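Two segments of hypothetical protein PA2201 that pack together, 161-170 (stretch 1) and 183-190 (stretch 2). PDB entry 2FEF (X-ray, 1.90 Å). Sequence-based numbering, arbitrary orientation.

Stretch 1 161-170: AQELIPALVE
Stretch 2, residues 183-190: YLGAAALG

Stretch 1 enters through Ala161 (phi/psi -127/32) and takes helical angles from Gln162 on; short turns close from Leu164 N to Ala161 O (3.1 Å) and Ile165 N to Gln162 O (3.0 Å). Helical bonds follow, Val169 N to Ile165 O at 2.8 Å and Glu170 N to Pro166 O at 3.0 Å, with a wider, pi-type turn at Leu168 to Glu170; the helix runs on past Glu170. Stretch 2 continues an earlier helix to Leu189 but is kinked: the N atoms of Ala187 and Ala188 lack bonds to the preceding turn, and Gly185 departs from the helical norm at -95/1. Leu189 N bonds Gly185 O (2.9 Å); Gly190 leaves the helix at phi 72, which favours glycine. The axes approach to 9.5 Å, 120° between N-to-C directions. Gln162 CA lies 5.8 Å from Ala188 CA, Pro166 CA 5.6 Å from Leu189 CA.

The contact buries 329 Å², both sides summed, mainly apolar and without direct hydrogen bonds. Ile165, Val169, Leu184 and Gly185 are buried. Ala188 points toward stretch 1, its small CB 3.6 Å from Gln162 O; Ala188 CB is 3.7 Å from Ile165 CB. Branched Ile165 (m, t) and Val169 (t), both toward, fill the apolar side. An ideal CB on Gly185 would lie 3.5 Å from Ile165 CG2, crowded by Leu189 CD1. Pro166, sideways, C-gamma exo, offers its apolar ring, CG 3.4 Å from Ala188 O. Leu189 (-80°, 151°) starts sideways, but its end comes nearer: CD2 is 4.2 Å from Pro166 CB, and Leu189 CD1 is 4.0 Å from Val169 CG2.

One water donates to Gln162 OE1 (2.8 Å) and Leu184 O (2.7 Å) and accepts from Ala188 N (3.0 Å), an amide the kink leaves free. Gln162, toward and partly exposed, brings its polar end there with chi -66°, -169°, 47°.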

# COMPACT_ATOMS: atom_id res chain seq x y z
N ALA B 161 2.53 -7.07 -30.39
CA ALA B 161 2.59 -5.64 -30.10
C ALA B 161 4.00 -5.08 -30.35
O ALA B 161 4.45 -4.15 -29.68
CB ALA B 161 2.16 -5.38 -28.65
N GLN B 162 4.70 -5.66 -31.34
CA GLN B 162 6.10 -5.29 -31.61
C GLN B 162 6.30 -3.84 -32.03
O GLN B 162 7.42 -3.33 -31.98
CB GLN B 162 6.68 -6.16 -32.73
CG GLN B 162 6.82 -7.67 -32.39
CD GLN B 162 7.64 -8.40 -33.43
OE1 GLN B 162 8.72 -7.93 -33.82
NE2 GLN B 162 7.15 -9.56 -33.87
N GLU B 163 5.24 -3.21 -32.51
CA GLU B 163 5.32 -1.80 -32.88
C GLU B 163 5.67 -0.87 -31.70
O GLU B 163 6.05 0.29 -31.90
CB GLU B 163 4.03 -1.36 -33.60
CG GLU B 163 2.91 -0.82 -32.66
CD GLU B 163 2.02 -1.93 -32.08
N LEU B 164 5.57 -1.38 -30.47
CA LEU B 164 5.99 -0.58 -29.32
C LEU B 164 7.48 -0.74 -28.96
O LEU B 164 8.05 0.09 -28.21
CB LEU B 164 5.13 -0.91 -28.11
CG LEU B 164 3.62 -0.72 -28.19
CD1 LEU B 164 3.02 -1.27 -26.88
CD2 LEU B 164 3.27 0.77 -28.38
N ILE B 165 8.11 -1.77 -29.52
CA ILE B 165 9.48 -2.12 -29.17
C ILE B 165 10.49 -1.00 -29.52
O ILE B 165 11.37 -0.69 -28.71
CB ILE B 165 9.89 -3.51 -29.79
CG1 ILE B 165 9.17 -4.66 -29.04
CG2 ILE B 165 11.42 -3.68 -29.80
CD1 ILE B 165 9.30 -6.04 -29.75
N PRO B 166 10.37 -0.38 -30.73
CA PRO B 166 11.36 0.68 -31.01
C PRO B 166 11.41 1.81 -30.02
O PRO B 166 12.51 2.15 -29.62
CB PRO B 166 10.95 1.18 -32.41
CG PRO B 166 10.37 -0.08 -33.06
CD PRO B 166 9.53 -0.63 -31.91
N ALA B 167 10.28 2.39 -29.60
CA ALA B 167 10.35 3.47 -28.59
C ALA B 167 10.85 2.94 -27.24
O ALA B 167 11.59 3.64 -26.53
CB ALA B 167 9.01 4.15 -28.40
N LEU B 168 10.41 1.74 -26.88
CA LEU B 168 10.94 1.09 -25.67
C LEU B 168 12.45 0.99 -25.68
O LEU B 168 13.12 1.40 -24.74
CB LEU B 168 10.28 -0.30 -25.43
CG LEU B 168 8.78 -0.27 -25.10
CD1 LEU B 168 8.20 -1.66 -25.17
CD2 LEU B 168 8.50 0.34 -23.73
N VAL B 169 13.01 0.42 -26.74
CA VAL B 169 14.47 0.33 -26.86
C VAL B 169 15.14 1.73 -26.83
O VAL B 169 16.11 1.93 -26.11
CB VAL B 169 14.86 -0.48 -28.09
CG1 VAL B 169 16.32 -0.45 -28.31
CG2 VAL B 169 14.37 -1.98 -27.89
N GLU B 170 14.63 2.68 -27.60
CA GLU B 170 15.24 4.03 -27.58
C GLU B 170 15.12 4.75 -26.23
O GLU B 170 16.11 5.26 -25.69
CB GLU B 170 14.68 4.94 -28.69
CG GLU B 170 15.22 6.38 -28.52
CD GLU B 170 14.81 7.31 -29.60
OE1 GLU B 170 13.76 7.06 -30.22
OE2 GLU B 170 15.53 8.30 -29.83
N TYR B 183 18.38 -9.72 -30.71
CA TYR B 183 17.59 -10.73 -31.43
C TYR B 183 16.09 -10.57 -31.24
O TYR B 183 15.34 -10.66 -32.21
CB TYR B 183 18.02 -12.16 -31.06
CG TYR B 183 19.17 -12.65 -31.91
CD1 TYR B 183 20.45 -12.17 -31.71
CD2 TYR B 183 18.95 -13.60 -32.91
CE1 TYR B 183 21.52 -12.62 -32.50
CE2 TYR B 183 20.02 -14.06 -33.70
CZ TYR B 183 21.29 -13.55 -33.48
OH TYR B 183 22.35 -13.97 -34.25
N LEU B 184 15.65 -10.33 -30.00
CA LEU B 184 14.22 -10.14 -29.73
C LEU B 184 13.64 -8.91 -30.43
O LEU B 184 12.50 -8.94 -30.88
CB LEU B 184 13.94 -10.09 -28.23
CG LEU B 184 14.22 -11.41 -27.48
CD1 LEU B 184 13.97 -11.25 -25.98
CD2 LEU B 184 13.36 -12.55 -28.08
N GLY B 185 14.40 -7.83 -30.49
CA GLY B 185 13.92 -6.61 -31.14
C GLY B 185 14.29 -6.40 -32.58
O GLY B 185 13.92 -5.37 -33.17
N ALA B 186 15.02 -7.36 -33.16
CA ALA B 186 15.62 -7.21 -34.49
C ALA B 186 14.61 -6.83 -35.57
O ALA B 186 14.84 -5.87 -36.31
CB ALA B 186 16.38 -8.48 -34.88
N ALA B 187 13.50 -7.57 -35.65
CA ALA B 187 12.47 -7.34 -36.68
C ALA B 187 11.80 -6.01 -36.46
O ALA B 187 11.53 -5.29 -37.41
CB ALA B 187 11.42 -8.45 -36.66
N ALA B 188 11.52 -5.70 -35.19
CA ALA B 188 10.85 -4.46 -34.82
C ALA B 188 11.66 -3.21 -35.20
O ALA B 188 11.08 -2.21 -35.66
CB ALA B 188 10.55 -4.45 -33.32
N LEU B 189 12.97 -3.28 -35.01
CA LEU B 189 13.87 -2.15 -35.19
C LEU B 189 14.54 -2.13 -36.56
O LEU B 189 15.12 -1.11 -36.96
CB LEU B 189 14.97 -2.23 -34.14
CG LEU B 189 14.65 -1.75 -32.73
CD1 LEU B 189 15.49 -2.52 -31.71
CD2 LEU B 189 14.90 -0.23 -32.62
N GLY B 190 14.48 -3.27 -37.27
CA GLY B 190 15.19 -3.45 -38.54
C GLY B 190 16.69 -3.59 -38.33
O GLY B 190 17.50 -3.06 -39.11
O HOH W 1 11.42 -7.88 -33.10